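Local coordinates for OxyA protein (Actinoplanes teichomyceticus, PDB 5HH3) that is a haem-dependent cytochrome P450 that acts as a phenolic coupling enzyme, cyclising the peptide precursor in glycopeptide antibiotic biosynthesis, at the interface of chains A and B. Numbering follows the deposited sequence. Chains: chain A/B, OxyA protein.

Contact 1: the interface of chains A and B. Residues chain A 176, 179, 182, 185; chain B 46, 48-52.
A:Arg185 and B:Glu46 meet tip to tip, each with CG anti to its own carbonyl carbon (chi1 -78° and -58°). B:Glu46 runs straight on beyond CG, whereas A:Arg185 bends at chi3, which swings its guanidinium into a short loop of chain B. The two charged groups form a salt bridge, A:Arg185 NH2 lying 3.2 Å from the carboxylate oxygen B:Glu46 OE1. Their planes are 66° apart, and the hydrogen bond within the pair is weak. Arginine suits this place: its flat head can serve several acceptors at once. A:Arg185 NH1 donates to the hydroxyl OG of B:Ser48 at 3.3 Å, tilted from the guanidinium plane, and on its own side to the carbonyl O of A:Glu179 at 2.9 Å, close to that plane and nearly straight. Water 1 joins A:Arg185 NH2 (2.7 Å) to B:Ser48 OG. One A:Arg185 guanidinium face is covered by B:Gly51 CA, 3.8 Å above its centre; a glycine, lacking a side chain, lets the backbone come this near. Within chain B, B:Arg52 grips B:Glu46 side-on, B:Arg52 NE to B:Glu46 OE1 at 2.8 Å and NH2 to OE2, while its backbone N takes the anti lone pair of OE1. One carboxylate oxygen, B:Glu46 OE1, is shared by two arginines that lie close to each other, and its negative charge probably offsets their repulsion. B:Arg52 also lays CG against the bare CA of A:Gly182, 4.0 Å away. For this P450 the patch pins the start of helix 182-205 of one copy to a loop of the other, in a pairing that may belong to the crystal rather than to the working enzyme.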
ATOM      1  N   SER A 176      -5.246  -9.935  14.000  1.00 38.97           N
ATOM      2  CA  SER A 176      -5.225  -8.762  13.126  1.00 39.57           C
ATOM      3  C   SER A 176      -6.361  -8.798  12.088  1.00 40.33           C
ATOM      4  O   SER A 176      -6.814  -7.759  11.695  1.00 40.16           O
ATOM      5  CB  SER A 176      -3.870  -8.562  12.433  1.00 38.18           C
ATOM      6  OG  SER A 176      -3.664  -9.510  11.410  1.00 37.81           O
ATOM      7  N   GLU A 179     -10.314  -9.882  15.180  1.00 45.46           N
ATOM      8  CA  GLU A 179     -10.540  -9.523  16.558  1.00 46.66           C
ATOM      9  C   GLU A 179     -11.752  -8.565  16.652  1.00 47.72           C
ATOM     10  O   GLU A 179     -11.959  -7.726  15.785  1.00 46.05           O
ATOM     11  CB  GLU A 179      -9.201  -9.015  17.096  1.00 46.86           C
ATOM     12  CG  GLU A 179      -9.168  -8.230  18.345  1.00 49.31           C
ATOM     13  CD  GLU A 179      -9.661  -8.974  19.540  1.00 51.23           C
ATOM     14  OE1 GLU A 179      -8.928  -9.853  20.056  1.00 52.20           O
ATOM     15  OE2 GLU A 179     -10.767  -8.615  19.972  1.00 53.14           O
ATOM     16  N   GLY A 182     -11.400  -3.388  17.582  1.00 43.59           N
ATOM     17  CA  GLY A 182     -10.558  -2.750  16.555  1.00 42.02           C
ATOM     18  C   GLY A 182      -9.192  -2.342  17.082  1.00 40.83           C
ATOM     19  O   GLY A 182      -8.215  -2.424  16.375  1.00 38.65           O
ATOM     20  N   ARG A 185      -6.997  -5.291  17.068  1.00 39.19           N
ATOM     21  CA  ARG A 185      -6.575  -5.557  15.667  1.00 37.94           C
ATOM     22  C   ARG A 185      -5.327  -4.797  15.277  1.00 36.67           C
ATOM     23  O   ARG A 185      -4.403  -5.367  14.731  1.00 35.30           O
ATOM     24  CB  ARG A 185      -7.707  -5.245  14.676  1.00 38.91           C
ATOM     25  CG  ARG A 185      -8.737  -6.358  14.667  1.00 40.12           C
ATOM     26  CD  ARG A 185     -10.099  -5.966  14.189  1.00 41.35           C
ATOM     27  NE  ARG A 185     -10.287  -6.211  12.802  1.00 40.64           N
ATOM     28  CZ  ARG A 185     -11.266  -6.916  12.219  1.00 41.06           C
ATOM     29  NH1 ARG A 185     -12.218  -7.579  12.882  1.00 42.03           N
ATOM     30  NH2 ARG A 185     -11.264  -6.961  10.902  1.00 40.35           N
TER
ATOM     31  N   GLU B  46     -13.824  -2.312   7.424  1.00 31.56           N
ATOM     32  CA  GLU B  46     -13.687  -3.771   7.384  1.00 33.16           C
ATOM     33  C   GLU B  46     -15.040  -4.364   7.773  1.00 34.44           C
ATOM     34  O   GLU B  46     -15.621  -3.964   8.795  1.00 32.84           O
ATOM     35  CB  GLU B  46     -12.615  -4.252   8.367  1.00 33.17           C
ATOM     36  CG  GLU B  46     -11.268  -3.641   8.114  1.00 32.66           C
ATOM     37  CD  GLU B  46     -10.218  -4.145   9.086  1.00 33.48           C
ATOM     38  OE1 GLU B  46     -10.355  -3.906  10.315  1.00 31.61           O
ATOM     39  OE2 GLU B  46      -9.267  -4.770   8.605  1.00 33.67           O
ATOM     40  N   SER B  48     -16.758  -6.933   9.290  1.00 40.15           N
ATOM     41  CA  SER B  48     -16.833  -8.021  10.295  1.00 40.52           C
ATOM     42  C   SER B  48     -16.960  -7.353  11.664  1.00 37.96           C
ATOM     43  O   SER B  48     -16.669  -6.155  11.780  1.00 36.77           O
ATOM     44  CB  SER B  48     -15.550  -8.881  10.284  1.00 41.91           C
ATOM     45  OG  SER B  48     -14.375  -8.055  10.437  1.00 41.12           O
ATOM     46  N   PRO B  49     -17.388  -8.101  12.694  1.00 38.13           N
ATOM     47  CA  PRO B  49     -17.373  -7.563  14.064  1.00 37.25           C
ATOM     48  C   PRO B  49     -15.965  -7.098  14.455  1.00 35.81           C
ATOM     49  O   PRO B  49     -15.004  -7.863  14.309  1.00 36.26           O
ATOM     50  CB  PRO B  49     -17.791  -8.766  14.929  1.00 38.74           C
ATOM     51  CG  PRO B  49     -18.574  -9.634  14.006  1.00 40.42           C
ATOM     52  CD  PRO B  49     -17.971  -9.457  12.643  1.00 39.56           C
ATOM     53  N   GLY B  50     -15.856  -5.873  14.945  1.00 33.39           N
ATOM     54  CA  GLY B  50     -14.561  -5.284  15.289  1.00 32.73           C
ATOM     55  C   GLY B  50     -13.852  -4.608  14.117  1.00 31.40           C
ATOM     56  O   GLY B  50     -12.821  -4.004  14.304  1.00 30.93           O
ATOM     57  N   GLY B  51     -14.406  -4.706  12.906  1.00 30.83           N
ATOM     58  CA  GLY B  51     -13.816  -4.086  11.734  1.00 29.72           C
ATOM     59  C   GLY B  51     -13.589  -2.603  11.901  1.00 28.68           C
ATOM     60  O   GLY B  51     -14.435  -1.864  12.454  1.00 27.37           O
ATOM     61  N   ARG B  52     -12.430  -2.159  11.437  1.00 27.71           N
ATOM     62  CA  ARG B  52     -12.048  -0.770  11.573  1.00 26.43           C
ATOM     63  C   ARG B  52     -12.555   0.046  10.407  1.00 25.23           C
ATOM     64  O   ARG B  52     -12.779  -0.483   9.325  1.00 24.97           O
ATOM     65  CB  ARG B  52     -10.528  -0.658  11.653  1.00 26.58           C
ATOM     66  CG  ARG B  52      -9.930  -1.461  12.805  1.00 28.29           C
ATOM     67  CD  ARG B  52      -8.440  -1.637  12.587  1.00 29.43           C
ATOM     68  NE  ARG B  52      -8.170  -2.731  11.662  1.00 30.91           N
ATOM     69  CZ  ARG B  52      -6.952  -3.039  11.182  1.00 34.10           C
ATOM     70  NH1 ARG B  52      -5.864  -2.339  11.539  1.00 33.60           N
ATOM     71  NH2 ARG B  52      -6.817  -4.054  10.322  1.00 34.73           N
TER
HETATM   72  O   HOH W   1     -12.214  -7.971   8.609  1.00 45.88           O

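Contact 2: the interface of chains A and B. Residues chain A 101, 221-222; chain B 180-183.
B:Lys183 reaches across to A:Asp221 from the first turn of helix 182-205, in a polar surface patch between two copies of this cytochrome P450. B:Lys183 CB passes 4.0 Å from the carboxylate oxygen OE1 of A:Glu222. The contact of B:Lys183 CG with the A:Asp221 carboxylate is too tight to be trusted. B:Lys183 CD runs on in an extended chain, 4.1 Å from A:Glu222 CG, with CE beside A:Asp221 OD1, and a bend at the last torsion (chi4 55°) turns the terminal amino group back toward that oxygen. There B:Lys183 NZ donates to A:Asp221 OD1 at 2.7 Å, nearly along the C-O axis, in a hydrogen bond that is also a salt bridge. Lysine suits the span: a long aliphatic stem lies across the acidic side chains at about a right angle, and its charge sits at the tip. A:Asp221, a short acid on the 3-10 helix 220-222, keeps its carboxylate near the backbone, where the long lysine must come to it.

The neighbouring acid faces a smaller donor. B:Ser181 gives its hydroxyl OG to A:Glu222 OE1 at 2.7 Å, and this compact side chain keeps the donor close to the backbone just before the helix. The other carboxylate oxygen, A:Glu222 OE2, forms a long salt bridge within chain A, 3.6 Å from A:Arg101 NE. The carbonyl O of B:Arg180, whose side chain is incompletely modelled, lies over a face of the A:Arg101 guanidinium, toward its rim, without a hydrogen bond.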
ATOM      1  N   ARG A 101      10.297  -8.823 -12.767  1.00 46.73           N
ATOM      2  CA  ARG A 101      11.518  -8.781 -11.942  1.00 48.16           C
ATOM      3  C   ARG A 101      11.275  -9.377 -10.549  1.00 47.04           C
ATOM      4  O   ARG A 101      12.059 -10.197 -10.083  1.00 46.80           O
ATOM      5  CB  ARG A 101      12.049  -7.337 -11.825  1.00 50.32           C
ATOM      6  CG  ARG A 101      13.135  -7.112 -10.768  1.00 52.22           C
ATOM      7  CD  ARG A 101      13.417  -5.634 -10.495  1.00 53.95           C
ATOM      8  NE  ARG A 101      14.104  -5.429  -9.205  1.00 54.82           N
ATOM      9  CZ  ARG A 101      13.512  -5.383  -8.000  1.00 54.35           C
ATOM     10  NH1 ARG A 101      12.193  -5.527  -7.863  1.00 52.29           N
ATOM     11  NH2 ARG A 101      14.256  -5.176  -6.899  1.00 55.32           N
ATOM     12  N   ASP A 221      21.319  -8.199  -2.407  1.00 77.03           N
ATOM     13  CA  ASP A 221      20.893  -6.796  -2.296  1.00 77.79           C
ATOM     14  C   ASP A 221      19.999  -6.345  -3.456  1.00 74.88           C
ATOM     15  O   ASP A 221      19.403  -5.277  -3.359  1.00 74.83           O
ATOM     16  CB  ASP A 221      22.044  -5.787  -1.992  1.00 82.12           C
ATOM     17  CG  ASP A 221      23.317  -6.034  -2.801  1.00 86.36           C
ATOM     18  OD1 ASP A 221      23.312  -6.913  -3.694  1.00 89.31           O
ATOM     19  OD2 ASP A 221      24.332  -5.352  -2.519  1.00 88.69           O
ATOM     20  N   GLU A 222      19.854  -7.160  -4.507  1.00 71.72           N
ATOM     21  CA  GLU A 222      18.867  -6.869  -5.570  1.00 69.09           C
ATOM     22  C   GLU A 222      17.419  -6.704  -5.070  1.00 63.59           C
ATOM     23  O   GLU A 222      16.707  -5.829  -5.536  1.00 63.62           O
ATOM     24  CB  GLU A 222      18.900  -7.923  -6.697  1.00 70.00           C
ATOM     25  CG  GLU A 222      19.568  -7.440  -7.977  1.00 72.90           C
ATOM     26  CD  GLU A 222      18.845  -6.264  -8.617  1.00 73.18           C
ATOM     27  OE1 GLU A 222      19.540  -5.318  -9.048  1.00 75.59           O
ATOM     28  OE2 GLU A 222      17.591  -6.271  -8.676  1.00 72.24           O
TER
ATOM     29  N   ARG B 180      15.066   0.897  -9.231  1.00 94.35           N
ATOM     30  CA  ARG B 180      14.393  -0.407  -9.204  1.00 93.52           C
ATOM     31  C   ARG B 180      15.378  -1.459  -8.717  1.00 93.23           C
ATOM     32  O   ARG B 180      15.060  -2.237  -7.815  1.00 94.24           O
ATOM     33  CB  ARG B 180      13.865  -0.781 -10.595  1.00 94.77           C
ATOM     34  N   SER B 181      16.562  -1.472  -9.333  1.00 92.77           N
ATOM     35  CA  SER B 181      17.678  -2.308  -8.888  0.50 93.02           C
ATOM     36  C   SER B 181      17.995  -2.009  -7.421  1.00 91.15           C
ATOM     37  O   SER B 181      18.327  -0.875  -7.080  1.00 90.42           O
ATOM     38  CB  SER B 181      18.919  -2.043  -9.751  0.50 94.08           C
ATOM     39  OG  SER B 181      20.066  -2.709  -9.249  0.50 94.77           O
ATOM     40  N   GLY B 182      17.873  -3.016  -6.558  1.00 90.17           N
ATOM     41  CA  GLY B 182      18.231  -2.881  -5.150  1.00 88.22           C
ATOM     42  C   GLY B 182      19.740  -2.855  -4.906  1.00 89.44           C
ATOM     43  O   GLY B 182      20.172  -2.429  -3.831  1.00 87.62           O
ATOM     44  N   LYS B 183      20.541  -3.340  -5.869  1.00 91.00           N
ATOM     45  CA  LYS B 183      22.016  -3.248  -5.790  1.00 92.39           C
ATOM     46  C   LYS B 183      22.516  -1.815  -5.884  1.00 90.59           C
ATOM     47  O   LYS B 183      23.332  -1.384  -5.073  1.00 91.20           O
ATOM     48  CB  LYS B 183      22.709  -4.097  -6.867  1.00 95.41           C
ATOM     49  CG  LYS B 183      23.111  -5.452  -6.340  1.00 98.30           C
ATOM     50  CD  LYS B 183      23.547  -6.422  -7.423  1.00102.06           C
ATOM     51  CE  LYS B 183      23.949  -7.762  -6.818  1.00104.92           C
ATOM     52  NZ  LYS B 183      22.872  -8.355  -5.966  1.00103.74           N
TER

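The centres of the C-alpha atoms of contact 1 and contact 2 lie about 36 Å apart on the same interface. Both use residues around the start of helix 182-205, and Gly182 takes part in each, but from opposite copies. In contact 1 the chain A segment faces a loop of chain B; in contact 2 the chain B segment faces the 3-10 helix 220-222 and helix 98-106 of chain A. One region therefore meets two different surfaces, in keeping with a pairing that is not an exact two-fold. The structure alone does not show whether this dimer forms in solution.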